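Local coordinates for protein porphyranase B (Zobellia galactanivorans, PDB 3JUU) that hydrolyses the sulfated polysaccharide porphyran at linkages between beta-D-galactopyranose and alpha-L-galactopyranose-6-sulfate, releasing mostly a sulfated disaccharide, at residues E10-K15 with Y107-C112; D200-G205 with F216-K221. All coordinates share one frame; numbering follows the deposited sequence.

Contact 1: E10-K15 with Y107-C112; sequences EAPHFK and YGYYEC. With SO4 (sulfate ion), chain D.
Pro12, His13 and Phe14 pin the N-terminal loop onto Tyr109 and Glu111 of strand 108-115, at a flank of the GH16 jelly-roll beta-sandwich. Two aromatic rings and Pro12 make the apolar half. Tyr109 has CG anti to its backbone N (chi1 -173°), which directs the ring toward the loop. Phe14 and Tyr109 reach each other tip to tip in an edge-to-face pair, with centroids 4.9 Å apart and planes at 58°. Phe14 gives the edge: its CZ stands 3.7 Å above the plane of the Tyr109 ring, over the centre. Pro12 meets the same ring obliquely, with Pro12 CB 3.6 Å from Tyr109 CD2. Phe217 also packs edge-to-face on both Phe14 and Tyr109.

Glu111 carries the polar half. Its chain is extended beyond CG, which brings the carboxylate to the loop backbone. His13 N donates to Glu111 OE1 at 3.0 Å, nearly straight at 166°. The donor comes from the syn side, a little out of the carboxylate plane. The other oxygen, Glu111 OE2, accepts from Trp273 NE1 and lies 3.3 Å from Pro12 CA.

One water joins the two halves. It donates to Glu111 OE1 at 2.7 Å and to His13 O, and accepts from Tyr109 OH, also at 2.7 Å. The phenol is thereby tied to the carboxylate. His13 NE2 also points at a sulfate ion, probably from the crystallisation liquor and held too by Arg271 and Trp269. That bond is doubtful: it is very short, and His13 was modelled in two conformers. Glu111 is a buried acid whose two oxygens together accept three hydrogen bonds. This is consistent with an ionised carboxylate, its charge probably spread over donors from loop, water and strand 264-276.

Contact 2: D200-G205 with F216-K221; sequences DFHVYG and FFLDGK
Asp219 and His202 form the tight end of this contact. The carboxylate is used on both oxygens. His202 ND1 donates to Asp219 OD2 at 2.8 Å, on the syn lone pair. That oxygen lies almost exactly in the imidazole plane, and ring and carboxylate are turned only 28° apart. Val203 N donates to Asp219 OD1, also at 2.8 Å and nearly along the C-O axis. The backbone answers: Asp219 N donates to Val203 O at 2.9 Å. Asp219 CG lies beside its own backbone N (chi1 -61°), and from there the two oxygens reach across to His202 and Val203. An alanine here would take away both oxygens, which would probably leave His202 ND1 and Val203 N without these acceptors and the imidazole freer to turn.

The strands of this contact pair in the hairpin of strands 202-210 and 213-218. Gly205 and Phe217 are an antiparallel hydrogen-bonded pair, closed by Phe217 N to Gly205 O at 2.8 Å and Gly205 N to Phe217 O at 2.9 Å. Tyr204 and Leu218 are the non-hydrogen-bonded pair beside it. Their side chains run side by side, pointing the same way, with Tyr204 CE1 3.8 Å from Leu218 CD1. Leu193 and Met167 pack on this same pair. The side chain of Tyr204 lies about 9 Å from that of Glu148, the probable proton donor.

On the face of Phe217 the two segments meet less closely, since Gly205 has no side chain to set against it. Phe217 packs on Met222 instead. A type I' turn from Leu218 to exposed Lys221 leads into strand 221-226, with Asp219 and Gly220 both at positive phi. A water adds a second link here: it donates to Val203 O at 3.0 Å and accepts from Gly220 N.

The centres of the two contacts lie about 10 Å apart, on the same side of the chain's centre. They come in series: contact 1 closes before contact 2 opens. Strands 108-115 and 202-210 are antiparallel neighbours, and Tyr204 N to Cys112 O at 2.9 Å is a probable hydrogen bond between them. The N-terminal loop reaches contact 2 as well. Lys15 N probably bonds to Gly220 O, and Lys15 NZ bonds to Asp219 O, both in the turn. Tyr109 OH also packs against Phe217 CB. The loop therefore joins strand 108-115 to the turn between strands 213-218 and 221-226. Contact 1 lies away from the annotated sites, while contact 2 comes nearer to the active site, through Tyr204.

Contact 1: E10-K15 with Y107-C112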
ATOM      1  N   GLU A  10      13.490  12.245 -12.424  1.00 36.27           N
ATOM      2  CA  GLU A  10      13.945  11.475 -13.614  1.00 35.17           C
ATOM      3  C   GLU A  10      14.539  10.082 -13.289  1.00 32.55           C
ATOM      4  O   GLU A  10      14.893   9.315 -14.208  1.00 31.66           O
ATOM      5  CB  GLU A  10      14.949  12.324 -14.417  1.00 38.52           C
ATOM      6  CG  GLU A  10      16.361  12.583 -13.731  1.00 44.49           C
ATOM      7  CD  GLU A  10      17.420  13.129 -14.740  1.00 54.17           C
ATOM      8  OE1 GLU A  10      17.671  12.472 -15.799  1.00 57.09           O
ATOM      9  OE2 GLU A  10      17.992  14.218 -14.478  1.00 56.89           O
ATOM     10  N   ALA A  11      14.625   9.728 -11.992  1.00 27.55           N
ATOM     11  CA  ALA A  11      15.081   8.366 -11.597  1.00 23.25           C
ATOM     12  C   ALA A  11      14.425   8.047 -10.235  1.00 18.76           C
ATOM     13  O   ALA A  11      13.973   8.994  -9.589  1.00 19.30           O
ATOM     14  CB  ALA A  11      16.609   8.307 -11.477  1.00 23.97           C
ATOM     15  N   PRO A  12      14.409   6.752  -9.792  1.00 18.50           N
ATOM     16  CA  PRO A  12      13.909   6.480  -8.445  1.00 15.44           C
ATOM     17  C   PRO A  12      14.707   7.157  -7.375  1.00 14.85           C
ATOM     18  O   PRO A  12      15.866   7.617  -7.598  1.00 13.85           O
ATOM     19  CB  PRO A  12      14.027   4.946  -8.307  1.00 15.38           C
ATOM     20  CG  PRO A  12      14.008   4.430  -9.720  1.00 16.79           C
ATOM     21  CD  PRO A  12      14.779   5.494 -10.460  1.00 17.83           C
ATOM     22  N   HIS A  13      14.118   7.278  -6.186  1.00 12.88           N
ATOM     23  CA  HIS A  13      14.847   7.882  -5.073  0.50 12.49           C
ATOM     24  C   HIS A  13      15.831   6.894  -4.468  1.00 13.66           C
ATOM     25  O   HIS A  13      15.423   5.931  -3.778  1.00 12.80           O
ATOM     26  CB  HIS A  13      13.864   8.383  -4.013  0.50 11.07           C
ATOM     27  CG  HIS A  13      13.416   9.790  -4.243  0.50 11.16           C
ATOM     28  ND1 HIS A  13      13.579  10.785  -3.303  0.50  9.38           N
ATOM     29  CD2 HIS A  13      12.818  10.368  -5.317  0.50  6.34           C
ATOM     30  CE1 HIS A  13      13.076  11.914  -3.783  0.50  9.99           C
ATOM     31  NE2 HIS A  13      12.615  11.686  -5.003  0.50  6.83           N
ATOM     32  N   PHE A  14      17.142   7.103  -4.735  1.00 12.56           N
ATOM     33  CA  PHE A  14      18.127   6.254  -4.096  1.00 12.89           C
ATOM     34  C   PHE A  14      19.171   7.191  -3.561  1.00 14.73           C
ATOM     35  O   PHE A  14      19.595   8.103  -4.318  1.00 15.96           O
ATOM     36  CB  PHE A  14      18.813   5.282  -5.089  1.00 10.38           C
ATOM     37  CG  PHE A  14      17.917   4.251  -5.673  1.00 14.52           C
ATOM     38  CD1 PHE A  14      17.271   3.326  -4.828  1.00 11.40           C
ATOM     39  CD2 PHE A  14      17.717   4.158  -7.064  1.00 10.33           C
ATOM     40  CE1 PHE A  14      16.476   2.329  -5.378  1.00 11.83           C
ATOM     41  CE2 PHE A  14      16.939   3.153  -7.636  1.00 10.86           C
ATOM     42  CZ  PHE A  14      16.264   2.259  -6.796  1.00 11.89           C
ATOM     43  N   LYS A  15      19.627   6.985  -2.319  1.00 14.80           N
ATOM     44  CA  LYS A  15      20.749   7.753  -1.757  1.00 16.04           C
ATOM     45  C   LYS A  15      22.042   7.320  -2.503  1.00 16.81           C
ATOM     46  O   LYS A  15      22.037   6.340  -3.266  1.00 15.27           O
ATOM     47  CB  LYS A  15      20.935   7.426  -0.256  1.00 16.17           C
ATOM     48  CG  LYS A  15      19.796   7.899   0.674  1.00 17.97           C
ATOM     49  CD  LYS A  15      19.881   9.404   0.806  1.00 28.76           C
ATOM     50  CE  LYS A  15      19.120   9.940   2.027  1.00 36.08           C
ATOM     51  NZ  LYS A  15      17.634  10.068   1.762  1.00 39.80           N
ATOM     52  N   TYR A 107       7.220  -7.321 -12.284  1.00 12.99           N
ATOM     53  CA  TYR A 107       8.571  -6.826 -11.926  1.00 12.50           C
ATOM     54  C   TYR A 107       8.689  -5.326 -12.024  1.00 12.78           C
ATOM     55  O   TYR A 107       7.813  -4.668 -12.597  1.00 16.08           O
ATOM     56  CB  TYR A 107       9.736  -7.519 -12.722  1.00 12.86           C
ATOM     57  CG  TYR A 107       9.532  -9.006 -12.802  1.00 13.79           C
ATOM     58  CD1 TYR A 107       9.359  -9.776 -11.658  1.00 12.87           C
ATOM     59  CD2 TYR A 107       9.377  -9.622 -14.049  1.00 15.51           C
ATOM     60  CE1 TYR A 107       9.087 -11.169 -11.749  1.00 13.29           C
ATOM     61  CE2 TYR A 107       9.129 -11.003 -14.143  1.00 16.25           C
ATOM     62  CZ  TYR A 107       9.022 -11.751 -12.971  1.00 14.90           C
ATOM     63  OH  TYR A 107       8.730 -13.098 -13.047  1.00 16.43           O
ATOM     64  N   GLY A 108       9.754  -4.787 -11.461  1.00 11.43           N
ATOM     65  CA  GLY A 108      10.051  -3.396 -11.566  1.00 11.99           C
ATOM     66  C   GLY A 108      10.303  -2.740 -10.206  1.00 11.84           C
ATOM     67  O   GLY A 108      10.432  -3.446  -9.197  1.00 12.45           O
ATOM     68  N   TYR A 109      10.435  -1.406 -10.165  1.00 11.40           N
ATOM     69  CA  TYR A 109      10.722  -0.704  -8.926  1.00 10.32           C
ATOM     70  C   TYR A 109       9.486   0.200  -8.647  1.00 11.42           C
ATOM     71  O   TYR A 109       9.071   0.973  -9.539  1.00 11.82           O
ATOM     72  CB  TYR A 109      12.042   0.150  -9.046  1.00 10.78           C
ATOM     73  CG  TYR A 109      12.403   0.737  -7.689  1.00  8.91           C
ATOM     74  CD1 TYR A 109      13.046  -0.083  -6.719  1.00 11.34           C
ATOM     75  CD2 TYR A 109      12.038   2.073  -7.298  1.00 10.66           C
ATOM     76  CE1 TYR A 109      13.295   0.378  -5.457  1.00  9.58           C
ATOM     77  CE2 TYR A 109      12.326   2.543  -6.006  1.00 11.74           C
ATOM     78  CZ  TYR A 109      12.943   1.662  -5.073  1.00 10.03           C
ATOM     79  OH  TYR A 109      13.274   2.148  -3.812  1.00 10.55           O
ATOM     80  N   TYR A 110       8.963   0.180  -7.417  1.00 10.43           N
ATOM     81  CA  TYR A 110       7.705   0.888  -7.139  1.00 10.00           C
ATOM     82  C   TYR A 110       7.911   1.627  -5.899  1.00 10.71           C
ATOM     83  O   TYR A 110       8.269   1.013  -4.855  1.00 10.49           O
ATOM     84  CB  TYR A 110       6.568  -0.138  -6.915  1.00 10.48           C
ATOM     85  CG  TYR A 110       6.344  -0.959  -8.154  1.00  9.35           C
ATOM     86  CD1 TYR A 110       5.359  -0.546  -9.079  1.00  7.47           C
ATOM     87  CD2 TYR A 110       7.100  -2.110  -8.431  1.00  7.47           C
ATOM     88  CE1 TYR A 110       5.159  -1.276 -10.265  1.00 13.94           C
ATOM     89  CE2 TYR A 110       6.908  -2.800  -9.577  1.00  9.41           C
ATOM     90  CZ  TYR A 110       5.941  -2.375 -10.505  1.00 14.35           C
ATOM     91  OH  TYR A 110       5.721  -3.105 -11.663  1.00 14.65           O
ATOM     92  N   GLU A 111       7.667   2.950  -5.939  1.00 10.73           N
ATOM     93  CA  GLU A 111       7.957   3.750  -4.762  1.00  9.23           C
ATOM     94  C   GLU A 111       6.881   4.828  -4.567  1.00  9.52           C
ATOM     95  O   GLU A 111       6.274   5.260  -5.536  1.00 10.22           O
ATOM     96  CB  GLU A 111       9.329   4.429  -4.896  1.00 10.58           C
ATOM     97  CG  GLU A 111       9.548   5.052  -6.317  1.00 11.05           C
ATOM     98  CD  GLU A 111      10.724   5.985  -6.416  1.00 13.06           C
ATOM     99  OE1 GLU A 111      11.514   6.064  -5.446  1.00 10.62           O
ATOM    100  OE2 GLU A 111      10.774   6.710  -7.468  1.00 13.69           O
ATOM    101  N   CYS A 112       6.648   5.271  -3.321  1.00 10.31           N
ATOM    102  CA  CYS A 112       5.804   6.437  -3.095  1.00 10.21           C
ATOM    103  C   CYS A 112       6.413   7.263  -1.966  1.00  9.98           C
ATOM    104  O   CYS A 112       7.270   6.787  -1.197  1.00 10.64           O
ATOM    105  CB  CYS A 112       4.357   5.964  -2.746  1.00  9.70           C
ATOM    106  SG  CYS A 112       4.194   5.425  -0.978  1.00 11.10           S
TER
HETATM  107  S   SO4 D   4      10.735  14.739  -5.584  1.00 58.37           S
HETATM  108  O1  SO4 D   4      11.862  15.666  -5.572  1.00 59.37           O
HETATM  109  O2  SO4 D   4       9.696  15.239  -6.494  1.00 58.18           O
HETATM  110  O3  SO4 D   4      11.238  13.440  -6.040  1.00 59.27           O
HETATM  111  O4  SO4 D   4      10.208  14.631  -4.204  1.00 58.56           O
HETATM  112  O   HOH W   1      12.888   4.775  -3.482  1.00 12.24           O

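Contact 2: D200-G205 with F216-K221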
ATOM      1  N   ASP A 200       6.401  12.485   9.563  1.00 13.64           N
ATOM      2  CA  ASP A 200       7.213  12.946   8.426  1.00 14.21           C
ATOM      3  C   ASP A 200       6.797  12.188   7.217  1.00 13.50           C
ATOM      4  O   ASP A 200       6.294  11.032   7.334  1.00 12.64           O
ATOM      5  CB  ASP A 200       8.698  12.609   8.695  1.00 15.60           C
ATOM      6  CG  ASP A 200       9.195  13.112  10.060  1.00 24.78           C
ATOM      7  OD1 ASP A 200       9.407  14.335  10.120  1.00 24.50           O
ATOM      8  OD2 ASP A 200       9.379  12.291  11.039  1.00 27.50           O
ATOM      9  N   PHE A 201       7.070  12.757   6.032  1.00 13.01           N
ATOM     10  CA  PHE A 201       7.043  11.947   4.825  1.00 12.96           C
ATOM     11  C   PHE A 201       8.230  10.944   4.818  1.00 12.62           C
ATOM     12  O   PHE A 201       9.314  11.255   5.305  1.00 14.00           O
ATOM     13  CB  PHE A 201       7.106  12.798   3.555  1.00 12.66           C
ATOM     14  CG  PHE A 201       5.817  13.502   3.262  1.00 12.37           C
ATOM     15  CD1 PHE A 201       4.823  12.841   2.548  1.00  9.49           C
ATOM     16  CD2 PHE A 201       5.577  14.780   3.761  1.00 14.99           C
ATOM     17  CE1 PHE A 201       3.572  13.439   2.282  1.00 14.79           C
ATOM     18  CE2 PHE A 201       4.342  15.405   3.507  1.00 15.02           C
ATOM     19  CZ  PHE A 201       3.336  14.724   2.775  1.00 14.13           C
ATOM     20  N   HIS A 202       7.995   9.766   4.233  1.00 12.10           N
ATOM     21  CA  HIS A 202       9.093   8.830   3.944  1.00 11.32           C
ATOM     22  C   HIS A 202       8.886   8.319   2.547  1.00 10.47           C
ATOM     23  O   HIS A 202       7.766   8.287   2.023  1.00 10.78           O
ATOM     24  CB  HIS A 202       9.099   7.666   5.005  1.00 10.14           C
ATOM     25  CG  HIS A 202       9.506   8.101   6.382  1.00 11.62           C
ATOM     26  ND1 HIS A 202      10.833   8.184   6.785  1.00 13.15           N
ATOM     27  CD2 HIS A 202       8.760   8.505   7.450  1.00 11.21           C
ATOM     28  CE1 HIS A 202      10.876   8.574   8.058  1.00 12.61           C
ATOM     29  NE2 HIS A 202       9.635   8.782   8.473  1.00 12.96           N
ATOM     30  N   VAL A 203       9.983   7.879   1.936  1.00  9.43           N
ATOM     31  CA  VAL A 203       9.886   7.251   0.667  1.00  9.51           C
ATOM     32  C   VAL A 203       9.904   5.737   0.855  1.00  9.37           C
ATOM     33  O   VAL A 203      10.891   5.200   1.303  1.00 10.32           O
ATOM     34  CB  VAL A 203      10.993   7.687  -0.294  1.00  9.98           C
ATOM     35  CG1 VAL A 203      10.835   6.896  -1.614  1.00 10.52           C
ATOM     36  CG2 VAL A 203      10.847   9.236  -0.625  1.00 12.82           C
ATOM     37  N   TYR A 204       8.817   5.052   0.498  1.00  9.05           N
ATOM     38  CA  TYR A 204       8.761   3.591   0.678  1.00  9.26           C
ATOM     39  C   TYR A 204       8.886   2.987  -0.709  1.00  9.17           C
ATOM     40  O   TYR A 204       8.098   3.305  -1.614  1.00  9.41           O
ATOM     41  CB  TYR A 204       7.368   3.227   1.267  1.00  7.00           C
ATOM     42  CG  TYR A 204       7.113   3.842   2.622  1.00  7.68           C
ATOM     43  CD1 TYR A 204       7.786   3.325   3.772  1.00  7.93           C
ATOM     44  CD2 TYR A 204       6.249   4.963   2.800  1.00  9.19           C
ATOM     45  CE1 TYR A 204       7.610   3.886   5.038  1.00 10.41           C
ATOM     46  CE2 TYR A 204       6.082   5.536   4.080  1.00  8.92           C
ATOM     47  CZ  TYR A 204       6.755   5.000   5.191  1.00  9.36           C
ATOM     48  OH  TYR A 204       6.525   5.483   6.475  1.00 11.86           O
ATOM     49  N   GLY A 205       9.831   2.036  -0.869  1.00  9.63           N
ATOM     50  CA  GLY A 205      10.111   1.488  -2.198  1.00  6.90           C
ATOM     51  C   GLY A 205      10.316  -0.021  -2.140  1.00  7.78           C
ATOM     52  O   GLY A 205      10.717  -0.564  -1.119  1.00  8.43           O
ATOM     53  N   PHE A 216      13.481  -4.328  -0.327  1.00  7.64           N
ATOM     54  CA  PHE A 216      12.719  -3.141   0.183  1.00  8.28           C
ATOM     55  C   PHE A 216      13.659  -1.986   0.474  1.00  9.73           C
ATOM     56  O   PHE A 216      14.773  -2.205   0.982  1.00 10.33           O
ATOM     57  CB  PHE A 216      11.969  -3.518   1.486  1.00  8.21           C
ATOM     58  CG  PHE A 216      10.827  -4.476   1.238  1.00  9.53           C
ATOM     59  CD1 PHE A 216       9.646  -4.009   0.636  1.00  8.71           C
ATOM     60  CD2 PHE A 216      10.944  -5.821   1.605  1.00 12.09           C
ATOM     61  CE1 PHE A 216       8.622  -4.909   0.315  1.00  6.37           C
ATOM     62  CE2 PHE A 216       9.881  -6.729   1.378  1.00 10.47           C
ATOM     63  CZ  PHE A 216       8.716  -6.239   0.749  1.00  8.27           C
ATOM     64  N   PHE A 217      13.211  -0.745   0.197  1.00  9.85           N
ATOM     65  CA  PHE A 217      14.023   0.471   0.445  1.00  8.21           C
ATOM     66  C   PHE A 217      13.209   1.443   1.254  1.00  7.20           C
ATOM     67  O   PHE A 217      11.956   1.586   1.077  1.00  8.26           O
ATOM     68  CB  PHE A 217      14.277   1.178  -0.899  1.00  6.88           C
ATOM     69  CG  PHE A 217      15.330   0.494  -1.711  1.00  8.39           C
ATOM     70  CD1 PHE A 217      16.602   1.028  -1.750  1.00  9.65           C
ATOM     71  CD2 PHE A 217      15.025  -0.746  -2.393  1.00  6.39           C
ATOM     72  CE1 PHE A 217      17.625   0.389  -2.465  1.00  8.61           C
ATOM     73  CE2 PHE A 217      16.045  -1.369  -3.168  1.00  9.06           C
ATOM     74  CZ  PHE A 217      17.340  -0.792  -3.139  1.00  8.85           C
ATOM     75  N   LEU A 218      13.911   2.165   2.096  1.00  8.58           N
ATOM     76  CA  LEU A 218      13.327   3.260   2.935  1.00  9.47           C
ATOM     77  C   LEU A 218      14.168   4.493   2.793  1.00 10.80           C
ATOM     78  O   LEU A 218      15.395   4.435   3.015  1.00 10.87           O
ATOM     79  CB  LEU A 218      13.240   2.840   4.436  1.00  8.71           C
ATOM     80  CG  LEU A 218      12.786   3.912   5.411  1.00  9.20           C
ATOM     81  CD1 LEU A 218      11.318   4.452   4.985  1.00  8.28           C
ATOM     82  CD2 LEU A 218      12.914   3.426   6.901  1.00  9.53           C
ATOM     83  N   ASP A 219      13.539   5.600   2.332  1.00  9.47           N
ATOM     84  CA  ASP A 219      14.226   6.919   2.185  1.00 10.51           C
ATOM     85  C   ASP A 219      15.507   6.739   1.355  1.00 11.11           C
ATOM     86  O   ASP A 219      16.565   7.258   1.718  1.00 10.71           O
ATOM     87  CB  ASP A 219      14.517   7.499   3.555  1.00 12.07           C
ATOM     88  CG  ASP A 219      13.225   7.741   4.331  1.00 12.36           C
ATOM     89  OD1 ASP A 219      12.249   8.112   3.619  1.00 13.20           O
ATOM     90  OD2 ASP A 219      13.243   7.578   5.568  1.00 11.91           O
ATOM     91  N   GLY A 220      15.379   5.906   0.324  1.00  9.55           N
ATOM     92  CA  GLY A 220      16.448   5.759  -0.652  1.00 10.88           C
ATOM     93  C   GLY A 220      17.537   4.842  -0.235  1.00 11.31           C
ATOM     94  O   GLY A 220      18.618   4.809  -0.863  1.00 13.02           O
ATOM     95  N   LYS A 221      17.295   4.053   0.797  1.00 10.35           N
ATOM     96  CA  LYS A 221      18.313   3.093   1.289  1.00 11.22           C
ATOM     97  C   LYS A 221      17.775   1.670   1.376  1.00 11.85           C
ATOM     98  O   LYS A 221      16.686   1.446   1.941  1.00 11.20           O
ATOM     99  CB  LYS A 221      18.789   3.506   2.687  1.00 12.76           C
ATOM    100  CG  LYS A 221      19.621   4.799   2.721  1.00 18.36           C
ATOM    101  CD  LYS A 221      19.808   5.360   4.163  1.00 25.53           C
ATOM    102  CE  LYS A 221      18.571   6.225   4.530  1.00 32.11           C
ATOM    103  NZ  LYS A 221      18.086   6.265   5.975  1.00 34.54           N
TER
HETATM  104  O   HOH W   2      13.026   4.395  -0.652  1.00 12.21           O